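Local coordinates for protein aspartate semialdehyde dehydrogenase (Francisella tularensis subsp. tularensis, PDB 4WOJ) that probably catalyses the NADPH-dependent reductive dephosphorylation of L-aspartyl-4-phosphate to L-aspartate-semialdehyde, a step toward lysine, methionine and threonine, at residues Q168-S171 with A177-E180; L182-L187 with Q218-T223; R206-S209 with K214-Q217. All blocks are in the same frame, centred on the assembly; numbering follows the deposited sequence.

Contact 1: Q168-S171 with A177-E180; sequences QAIS and AMQE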
ATOM      1  N   GLN B 168      -1.964  -2.624  -5.338  1.00 18.44           N
ATOM      2  CA  GLN B 168      -2.451  -2.913  -6.661  1.00 20.06           C
ATOM      3  C   GLN B 168      -3.551  -2.018  -7.199  1.00 21.31           C
ATOM      4  O   GLN B 168      -4.536  -1.733  -6.528  1.00 22.40           O
ATOM      5  CB  GLN B 168      -3.015  -4.307  -6.673  1.00 20.73           C
ATOM      6  CG  GLN B 168      -1.904  -5.305  -6.584  1.00 21.61           C
ATOM      7  CD  GLN B 168      -2.425  -6.703  -6.572  1.00 21.97           C
ATOM      8  OE1 GLN B 168      -2.067  -7.501  -5.682  1.00 22.45           O
ATOM      9  NE2 GLN B 168      -3.245  -7.042  -7.581  1.00 20.93           N
ATOM     10  N   ALA B 169      -3.377  -1.632  -8.442  1.00 21.90           N
ATOM     11  CA  ALA B 169      -4.268  -0.684  -9.112  1.00 22.88           C
ATOM     12  C   ALA B 169      -5.530  -1.359  -9.655  1.00 23.38           C
ATOM     13  O   ALA B 169      -5.619  -2.574  -9.832  1.00 21.37           O
ATOM     14  CB  ALA B 169      -3.524  -0.006 -10.230  1.00 23.35           C
ATOM     15  N   ILE B 170      -6.515  -0.524  -9.927  1.00 23.23           N
ATOM     16  CA  ILE B 170      -7.834  -1.022 -10.163  1.00 22.09           C
ATOM     17  C   ILE B 170      -7.904  -1.637 -11.537  1.00 21.05           C
ATOM     18  O   ILE B 170      -8.741  -2.463 -11.770  1.00 22.16           O
ATOM     19  CB  ILE B 170      -8.894   0.068  -9.925  1.00 23.72           C
ATOM     20  CG1 ILE B 170     -10.297  -0.537  -9.914  1.00 25.19           C
ATOM     21  CG2 ILE B 170      -8.810   1.189 -10.987  1.00 24.70           C
ATOM     22  CD1 ILE B 170     -10.529  -1.631  -8.895  1.00 26.55           C
ATOM     23  N   SER B 171      -6.993  -1.285 -12.440  1.00 21.48           N
ATOM     24  CA  SER B 171      -7.078  -1.779 -13.822  1.00 21.63           C
ATOM     25  C   SER B 171      -7.092  -3.262 -13.943  1.00 22.57           C
ATOM     26  O   SER B 171      -7.724  -3.799 -14.833  1.00 23.02           O
ATOM     27  CB  SER B 171      -5.981  -1.194 -14.708  1.00 22.00           C
ATOM     28  OG  SER B 171      -4.706  -1.530 -14.284  1.00 21.60           O
ATOM     29  N   ALA B 177     -14.655  -1.511 -13.301  1.00 40.74           N
ATOM     30  CA  ALA B 177     -14.143  -1.294 -11.923  1.00 37.65           C
ATOM     31  C   ALA B 177     -13.436   0.066 -11.828  1.00 36.72           C
ATOM     32  O   ALA B 177     -13.622   0.803 -10.864  1.00 35.51           O
ATOM     33  CB  ALA B 177     -13.209  -2.403 -11.514  1.00 33.99           C
ATOM     34  N   MET B 178     -12.652   0.389 -12.857  1.00 37.57           N
ATOM     35  CA  MET B 178     -11.921   1.653 -12.930  1.00 36.96           C
ATOM     36  C   MET B 178     -12.865   2.815 -13.036  1.00 37.80           C
ATOM     37  O   MET B 178     -12.719   3.836 -12.368  1.00 37.25           O
ATOM     38  CB  MET B 178     -11.009   1.668 -14.141  1.00 35.75           C
ATOM     39  CG  MET B 178     -10.006   2.817 -14.132  1.00 38.55           C
ATOM     40  SD  MET B 178      -8.758   2.420 -15.377  1.00 42.71           S
ATOM     41  CE  MET B 178      -7.383   3.480 -15.074  1.00 44.40           C
ATOM     42  N   GLN B 179     -13.827   2.656 -13.918  1.00 41.56           N
ATOM     43  CA  GLN B 179     -14.883   3.651 -14.070  1.00 42.70           C
ATOM     44  C   GLN B 179     -15.558   3.867 -12.733  1.00 39.19           C
ATOM     45  O   GLN B 179     -15.750   4.997 -12.301  1.00 40.68           O
ATOM     46  CB  GLN B 179     -15.901   3.188 -15.108  1.00 44.01           C
ATOM     47  CG  GLN B 179     -15.539   3.603 -16.516  1.00 42.74           C
ATOM     48  CD  GLN B 179     -16.154   2.720 -17.586  1.00 47.07           C
ATOM     49  OE1 GLN B 179     -17.056   1.926 -17.330  1.00 51.49           O
ATOM     50  NE2 GLN B 179     -15.652   2.854 -18.802  1.00 51.24           N
ATOM     51  N   GLU B 180     -15.907   2.774 -12.071  1.00 37.09           N
ATOM     52  CA  GLU B 180     -16.486   2.874 -10.719  1.00 37.28           C
ATOM     53  C   GLU B 180     -15.588   3.729  -9.799  1.00 35.72           C
ATOM     54  O   GLU B 180     -16.052   4.681  -9.178  1.00 35.22           O
ATOM     55  CB  GLU B 180     -16.771   1.482 -10.107  1.00 36.51           C
ATOM     56  CG  GLU B 180     -17.954   1.526  -9.156  1.00 42.89           C
ATOM     57  CD  GLU B 180     -18.223   0.223  -8.423  1.00 51.18           C
ATOM     58  OE1 GLU B 180     -17.387  -0.153  -7.582  1.00 61.91           O
ATOM     59  OE2 GLU B 180     -19.281  -0.424  -8.656  1.00 52.58           O
TER
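Ile170 reaches out of the loop 168-171 and spreads its branches over the early part of helix 175-191, meeting Ala177 and Met178 by van der Waals packing. Its ethyl branch goes to Ala177: CD1 and CG1 of Ile170 both lie 3.8 Å from Ala177 CB, and Ile170 CG1 also rests against the carbonyl of that residue, 3.7 Å from Ala177 O. The methyl branch goes to the next residue instead, with Ile170 CG2 3.7 Å from both Met178 CA and Met178 CG. One forked side chain thus fits two consecutive helix residues, and no hydrogen bond links the segments. The division follows from the first torsion: CG1 stands opposite the main-chain N (chi1 -169°), which places CG2 between that N and the carbonyl carbon. Met178 passes obliquely across the isoleucine in an extended form, and its side chain also touches Leu273 and packs against Glu202 of the second subunit. The nearest main-chain approach, 5.6 Å from Ile170 CA to Met178 CA, is close because the loop has just left strand 159-167 and turns into this helix. Further out, main-chain hydrogen bonds join Gln168 to Val268 and Val270, and Ile170 to Ser272, while Gln168 and Ala169 touch His276, the predicted proton acceptor. The Ile170 side chain is about 8 Å from that of His276. The arrangement is a buried strand-to-helix connection of the dimerisation domain, lying beside the predicted active site.

Contact 2: L182-L187 with Q218-T223; sequences LQQTSL and QKTVQT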
ATOM      1  N   LEU B 182     -13.293   5.898 -10.447  1.00 30.04           N
ATOM      2  CA  LEU B 182     -13.308   7.323 -10.874  1.00 30.45           C
ATOM      3  C   LEU B 182     -14.589   7.973 -10.426  1.00 29.15           C
ATOM      4  O   LEU B 182     -14.593   9.079  -9.954  1.00 28.35           O
ATOM      5  CB  LEU B 182     -13.144   7.487 -12.375  1.00 30.67           C
ATOM      6  CG  LEU B 182     -11.790   7.071 -12.957  1.00 29.42           C
ATOM      7  CD1 LEU B 182     -11.863   7.011 -14.470  1.00 28.49           C
ATOM      8  CD2 LEU B 182     -10.686   8.002 -12.484  1.00 29.69           C
ATOM      9  N   GLN B 183     -15.675   7.241 -10.520  1.00 31.70           N
ATOM     10  CA  GLN B 183     -16.974   7.797 -10.175  1.00 34.20           C
ATOM     11  C   GLN B 183     -17.188   7.975  -8.666  1.00 35.15           C
ATOM     12  O   GLN B 183     -17.652   9.022  -8.204  1.00 41.84           O
ATOM     13  CB  GLN B 183     -18.050   6.929 -10.793  1.00 37.16           C
ATOM     14  CG  GLN B 183     -19.401   7.098 -10.171  1.00 41.90           C
ATOM     15  CD  GLN B 183     -20.451   6.882 -11.202  1.00 46.56           C
ATOM     16  OE1 GLN B 183     -20.573   5.785 -11.739  1.00 48.55           O
ATOM     17  NE2 GLN B 183     -21.196   7.952 -11.530  1.00 47.44           N
ATOM     18  N   GLN B 184     -16.870   6.953  -7.892  1.00 36.14           N
ATOM     19  CA  GLN B 184     -16.870   7.106  -6.427  1.00 36.06           C
ATOM     20  C   GLN B 184     -16.178   8.411  -6.060  1.00 37.26           C
ATOM     21  O   GLN B 184     -16.716   9.227  -5.352  1.00 42.22           O
ATOM     22  CB  GLN B 184     -16.151   5.949  -5.747  1.00 32.18           C
ATOM     23  CG  GLN B 184     -16.864   4.622  -5.869  1.00 30.08           C
ATOM     24  CD  GLN B 184     -15.951   3.444  -5.539  1.00 31.86           C
ATOM     25  OE1 GLN B 184     -14.794   3.646  -5.131  1.00 28.65           O
ATOM     26  NE2 GLN B 184     -16.461   2.194  -5.731  1.00 29.19           N
ATOM     27  N   THR B 185     -14.980   8.594  -6.584  1.00 38.62           N
ATOM     28  CA  THR B 185     -14.138   9.753  -6.265  1.00 36.53           C
ATOM     29  C   THR B 185     -14.770  11.080  -6.708  1.00 36.37           C
ATOM     30  O   THR B 185     -14.616  12.119  -6.067  1.00 32.20           O
ATOM     31  CB  THR B 185     -12.776   9.594  -6.961  1.00 33.64           C
ATOM     32  OG1 THR B 185     -12.354   8.240  -6.827  1.00 31.17           O
ATOM     33  CG2 THR B 185     -11.745  10.501  -6.375  1.00 31.10           C
ATOM     34  N   SER B 186     -15.469  11.019  -7.828  1.00 39.22           N
ATOM     35  CA  SER B 186     -16.153  12.186  -8.374  1.00 35.98           C
ATOM     36  C   SER B 186     -17.259  12.629  -7.454  1.00 35.12           C
ATOM     37  O   SER B 186     -17.308  13.789  -7.044  1.00 33.50           O
ATOM     38  CB  SER B 186     -16.724  11.885  -9.752  1.00 35.26           C
ATOM     39  OG  SER B 186     -17.678  12.881 -10.112  1.00 38.34           O
ATOM     40  N   LEU B 187     -18.126  11.687  -7.112  1.00 35.08           N
ATOM     41  CA  LEU B 187     -19.267  11.962  -6.229  1.00 37.88           C
ATOM     42  C   LEU B 187     -18.873  12.464  -4.841  1.00 39.17           C
ATOM     43  O   LEU B 187     -19.404  13.477  -4.365  1.00 38.64           O
ATOM     44  CB  LEU B 187     -20.122  10.716  -6.077  1.00 39.85           C
ATOM     45  CG  LEU B 187     -20.754  10.198  -7.380  1.00 41.23           C
ATOM     46  CD1 LEU B 187     -21.350   8.813  -7.168  1.00 39.74           C
ATOM     47  CD2 LEU B 187     -21.815  11.178  -7.888  1.00 40.42           C
ATOM     48  N   GLN B 218     -20.636  -1.856  -6.160  1.00 41.89           N
ATOM     49  CA  GLN B 218     -20.843  -3.277  -6.406  1.00 46.87           C
ATOM     50  C   GLN B 218     -19.619  -3.902  -7.059  1.00 49.88           C
ATOM     51  O   GLN B 218     -19.240  -5.038  -6.732  1.00 51.38           O
ATOM     52  CB  GLN B 218     -22.062  -3.547  -7.290  1.00 50.20           C
ATOM     53  CG  GLN B 218     -23.415  -3.053  -6.774  1.00 54.59           C
ATOM     54  CD  GLN B 218     -23.525  -2.957  -5.254  1.00 57.58           C
ATOM     55  OE1 GLN B 218     -23.662  -1.856  -4.679  1.00 61.12           O
ATOM     56  NE2 GLN B 218     -23.465  -4.102  -4.595  1.00 52.90           N
ATOM     57  N   LYS B 219     -19.006  -3.156  -7.972  1.00 46.52           N
ATOM     58  CA  LYS B 219     -17.842  -3.644  -8.710  1.00 47.36           C
ATOM     59  C   LYS B 219     -16.616  -3.802  -7.820  1.00 42.77           C
ATOM     60  O   LYS B 219     -15.860  -4.730  -7.993  1.00 44.56           O
ATOM     61  CB  LYS B 219     -17.493  -2.704  -9.865  1.00 54.15           C
ATOM     62  CG  LYS B 219     -18.632  -2.432 -10.832  1.00 57.28           C
ATOM     63  CD  LYS B 219     -18.936  -3.638 -11.713  1.00 61.66           C
ATOM     64  CE  LYS B 219     -20.274  -3.497 -12.419  1.00 64.71           C
ATOM     65  NZ  LYS B 219     -20.500  -2.111 -12.940  1.00 68.61           N
ATOM     66  N   THR B 220     -16.400  -2.856  -6.909  1.00 40.84           N
ATOM     67  CA  THR B 220     -15.297  -2.916  -5.954  1.00 34.98           C
ATOM     68  C   THR B 220     -15.777  -3.455  -4.642  1.00 35.66           C
ATOM     69  O   THR B 220     -14.982  -3.548  -3.695  1.00 35.61           O
ATOM     70  CB  THR B 220     -14.652  -1.536  -5.676  1.00 32.32           C
ATOM     71  OG1 THR B 220     -15.635  -0.633  -5.193  1.00 28.86           O
ATOM     72  CG2 THR B 220     -14.049  -0.969  -6.898  1.00 33.18           C
ATOM     73  N   VAL B 221     -17.067  -3.795  -4.570  1.00 34.92           N
ATOM     74  CA  VAL B 221     -17.659  -4.421  -3.382  1.00 33.93           C
ATOM     75  C   VAL B 221     -17.815  -3.441  -2.222  1.00 36.53           C
ATOM     76  O   VAL B 221     -18.880  -3.380  -1.593  1.00 36.83           O
ATOM     77  CB  VAL B 221     -16.843  -5.651  -2.940  1.00 34.00           C
ATOM     78  CG1 VAL B 221     -17.640  -6.479  -1.940  1.00 36.82           C
ATOM     79  CG2 VAL B 221     -16.481  -6.507  -4.134  1.00 32.45           C
ATOM     80  N   GLN B 222     -16.741  -2.686  -1.941  1.00 38.98           N
ATOM     81  CA  GLN B 222     -16.785  -1.516  -1.053  1.00 35.39           C
ATOM     82  C   GLN B 222     -16.186  -0.348  -1.785  1.00 32.07           C
ATOM     83  O   GLN B 222     -15.562  -0.501  -2.809  1.00 29.90           O
ATOM     84  CB  GLN B 222     -16.014  -1.758   0.238  1.00 36.78           C
ATOM     85  CG  GLN B 222     -16.415  -3.027   0.998  1.00 39.46           C
ATOM     86  CD  GLN B 222     -17.707  -2.892   1.811  1.00 38.36           C
ATOM     87  OE1 GLN B 222     -18.301  -1.808   1.932  1.00 33.12           O
ATOM     88  NE2 GLN B 222     -18.144  -4.006   2.373  1.00 37.23           N
ATOM     89  N   THR B 223     -16.385   0.837  -1.260  1.00 31.63           N
ATOM     90  CA  THR B 223     -15.764   1.987  -1.855  1.00 34.06           C
ATOM     91  C   THR B 223     -14.225   1.889  -1.765  1.00 35.67           C
ATOM     92  O   THR B 223     -13.670   1.704  -0.686  1.00 36.22           O
ATOM     93  CB  THR B 223     -16.253   3.269  -1.174  1.00 34.41           C
ATOM     94  OG1 THR B 223     -17.668   3.399  -1.367  1.00 34.02           O
ATOM     95  CG2 THR B 223     -15.552   4.452  -1.767  1.00 35.20           C
TER
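The carboxamide of Gln184 is the flat group here, with Thr223 lying over one of its faces and Thr220 at its nitrogen edge. Over the face, Thr223 CG2 comes to 3.5 Å of Gln184 OE1 and Thr223 CA to 3.9 Å of Gln184 NE2, so the methyl leans to the oxygen end while the CA lies about equally far from oxygen and nitrogen. At the edge, Gln184 NE2 donates to Thr220 OG1 at 3.0 Å; the hydroxyl oxygen lies in the amide plane, 4° out of it, and the N-H...O angle is 153°. Thr220 CG2 sits beyond the same nitrogen, 4.1 Å from Gln184 NE2 and displaced toward the other face. The remaining polar capacity is used outside the two segments: Gln184 NE2 also donates to Pro216 O, and Gln184 OE1 accepts from Leu224 N, with a weak second bond from Ala225 N. Partners at both ends fix the flip of this buried amide. The glutamine gets there by a nearly straight reach from the helix (chi2 164°). Across from it, the 218-223 loop bends sharply: Val221 has the positive phi of a classic gamma turn, closed by a weak bond of 2.6 Å from Gln222 N to Thr220 O. This bend brings Thr220 and Thr223 to the same amide. The hydroxyl of Thr223 is engaged elsewhere, bonded to Ser209 O of helix 198-209. The contact therefore joins the middle of helix 175-191 to the long loop leading from helix 198-209 to helix 242-255, within the dimerisation domain; Thr185 packs on its counterpart Thr185 of the second subunit, and Thr223 on Gln321 of that subunit.

Contact 3: R206-S209 with K214-Q217; sequences RELS and KIPQ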
ATOM      1  N   ARG B 206     -16.411   9.772   4.756  1.00 35.78           N
ATOM      2  CA  ARG B 206     -16.386   8.428   5.299  1.00 36.63           C
ATOM      3  C   ARG B 206     -17.788   7.821   5.366  1.00 37.41           C
ATOM      4  O   ARG B 206     -18.005   6.721   4.864  1.00 38.81           O
ATOM      5  CB  ARG B 206     -15.720   8.384   6.664  1.00 36.79           C
ATOM      6  CG  ARG B 206     -15.557   6.954   7.155  1.00 36.08           C
ATOM      7  CD  ARG B 206     -14.635   6.875   8.347  1.00 35.77           C
ATOM      8  NE  ARG B 206     -15.388   7.043   9.589  1.00 37.92           N
ATOM      9  CZ  ARG B 206     -15.250   8.048  10.447  1.00 37.59           C
ATOM     10  NH1 ARG B 206     -14.368   9.000  10.253  1.00 38.42           N
ATOM     11  NH2 ARG B 206     -15.997   8.082  11.536  1.00 42.37           N
ATOM     12  N   GLU B 207     -18.737   8.543   5.952  1.00 39.15           N
ATOM     13  CA  GLU B 207     -20.109   8.026   6.053  1.00 40.93           C
ATOM     14  C   GLU B 207     -20.761   7.891   4.678  1.00 39.86           C
ATOM     15  O   GLU B 207     -21.448   6.899   4.422  1.00 41.64           O
ATOM     16  CB  GLU B 207     -20.978   8.886   6.980  1.00 42.81           C
ATOM     17  CG  GLU B 207     -20.570   8.823   8.450  1.00 44.06           C
ATOM     18  CD  GLU B 207     -20.490   7.383   8.986  1.00 49.91           C
ATOM     19  OE1 GLU B 207     -21.443   6.587   8.757  1.00 53.13           O
ATOM     20  OE2 GLU B 207     -19.468   7.036   9.633  1.00 45.94           O
ATOM     21  N   LEU B 208     -20.539   8.856   3.796  1.00 39.05           N
ATOM     22  CA  LEU B 208     -21.104   8.774   2.429  1.00 40.75           C
ATOM     23  C   LEU B 208     -20.545   7.543   1.687  1.00 42.47           C
ATOM     24  O   LEU B 208     -21.294   6.816   1.001  1.00 43.37           O
ATOM     25  CB  LEU B 208     -20.840  10.051   1.634  1.00 39.26           C
ATOM     26  CG  LEU B 208     -21.592  10.191   0.280  1.00 43.55           C
ATOM     27  CD1 LEU B 208     -23.109  10.155   0.447  1.00 43.19           C
ATOM     28  CD2 LEU B 208     -21.221  11.480  -0.450  1.00 37.28           C
ATOM     29  N   SER B 209     -19.241   7.296   1.846  1.00 36.81           N
ATOM     30  CA  SER B 209     -18.587   6.201   1.116  1.00 37.56           C
ATOM     31  C   SER B 209     -19.276   4.860   1.378  1.00 41.54           C
ATOM     32  O   SER B 209     -19.315   3.979   0.499  1.00 43.40           O
ATOM     33  CB  SER B 209     -17.093   6.110   1.466  1.00 37.05           C
ATOM     34  OG  SER B 209     -16.872   5.440   2.685  1.00 32.86           O
ATOM     35  N   LYS B 214     -25.879   5.618  -2.722  1.00 47.30           N
ATOM     36  CA  LYS B 214     -25.397   6.959  -3.091  1.00 46.37           C
ATOM     37  C   LYS B 214     -24.089   6.849  -3.863  1.00 47.12           C
ATOM     38  O   LYS B 214     -23.839   7.575  -4.825  1.00 50.97           O
ATOM     39  CB  LYS B 214     -25.133   7.786  -1.842  1.00 46.74           C
ATOM     40  CG  LYS B 214     -26.347   8.011  -0.960  1.00 49.95           C
ATOM     41  CD  LYS B 214     -27.099   9.288  -1.324  1.00 53.53           C
ATOM     42  CE  LYS B 214     -28.113   9.667  -0.249  1.00 54.37           C
ATOM     43  NZ  LYS B 214     -27.909  11.083   0.163  1.00 57.78           N
ATOM     44  N   ILE B 215     -23.259   5.927  -3.410  1.00 41.92           N
ATOM     45  CA  ILE B 215     -21.946   5.706  -3.958  1.00 39.29           C
ATOM     46  C   ILE B 215     -21.845   4.300  -4.472  1.00 38.11           C
ATOM     47  O   ILE B 215     -21.781   3.364  -3.672  1.00 39.13           O
ATOM     48  CB  ILE B 215     -20.887   5.829  -2.847  1.00 38.08           C
ATOM     49  CG1 ILE B 215     -20.880   7.254  -2.262  1.00 35.63           C
ATOM     50  CG2 ILE B 215     -19.515   5.438  -3.379  1.00 35.65           C
ATOM     51  CD1 ILE B 215     -20.810   8.356  -3.296  1.00 33.43           C
ATOM     52  N   PRO B 216     -21.782   4.137  -5.795  1.00 34.28           N
ATOM     53  CA  PRO B 216     -21.779   2.810  -6.368  1.00 33.90           C
ATOM     54  C   PRO B 216     -20.533   2.025  -6.005  1.00 32.60           C
ATOM     55  O   PRO B 216     -19.429   2.513  -6.181  1.00 29.32           O
ATOM     56  CB  PRO B 216     -21.782   3.085  -7.865  1.00 31.22           C
ATOM     57  CG  PRO B 216     -21.034   4.346  -7.982  1.00 33.09           C
ATOM     58  CD  PRO B 216     -21.449   5.157  -6.797  1.00 34.33           C
ATOM     59  N   GLN B 217     -20.726   0.815  -5.509  1.00 33.55           N
ATOM     60  CA  GLN B 217     -19.627   0.024  -5.000  1.00 33.45           C
ATOM     61  C   GLN B 217     -19.783  -1.468  -5.237  1.00 37.70           C
ATOM     62  O   GLN B 217     -19.131  -2.265  -4.589  1.00 40.27           O
ATOM     63  CB  GLN B 217     -19.467   0.276  -3.510  1.00 33.14           C
ATOM     64  CG  GLN B 217     -20.760   0.346  -2.728  1.00 31.38           C
ATOM     65  CD  GLN B 217     -20.560   0.994  -1.371  1.00 31.03           C
ATOM     66  OE1 GLN B 217     -20.210   0.306  -0.408  1.00 27.67           O
ATOM     67  NE2 GLN B 217     -20.771   2.322  -1.291  1.00 29.73           N
TER
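Ser209 and Ile215 bring the two main chains to 6.1 Å between their CA atoms, where the loop 214-217 folds back on helix 198-209. This return of the chain against its own helix, within the dimerisation domain, gives a contact with an apolar and a polar half. In the apolar half, Ile215 turns the ethyl branch toward the helix: Ile215 CG1 lies 3.3 Å from Leu208 O and 3.9 Å from Leu208 CG, the two side chains crossing at about a right angle. Leu208 adds a second contact with its methyl CD1, 3.9 Å from Lys214 CB; there only the start of the lysine takes part, since its chain bends at chi2 and carries the amine away. Helix 175-191 closes in from beyond, with Leu208 touching Ile191 and Ile215 touching Leu187. The second subunit is also at hand, as Gln321 of that subunit is hydrogen-bonded to Ser209 OG. The polar half belongs to Gln217. Its CG is squeezed between main-chain N and carbonyl carbon (chi1 42°), and from there the chain runs back beside its own segment to reach the helix. One nitrogen then braces its own loop and ties it to the helix. Within the loop, Gln217 NE2 donates to Ile215 O at 2.8 Å, nearly straight at 165° and with the acceptor in the amide plane. Across the contact, Gln217 NE2 donates to Ser209 O, also at 2.8 Å, but this bond is more bent, 140° at the hydrogen, with the oxygen tilted out of the amide plane.

In the fold
Contacts 1 and 2 follow one another along helix 175-191, their centres about 9 Å apart, while contact 3 is nested in the loop that contact 2 closes, about 7 Å away between centres. Glu180, on the helix of contact 1, grips the loop of contact 2 by probable hydrogen bonds, OE2 to Lys219 N at 2.8 Å and OE1 to Thr220 N at 3.0 Å. Contacts 2 and 3 are joined by two more, Thr223 OG1 to Ser209 O at 2.6 Å and Gln184 NE2 to Pro216 O at 3.0 Å. The Ile170 side chain is about 11 Å from that of predicted catalytic Cys141; contacts 2 and 3 lie away from the site. All three touch the second subunit.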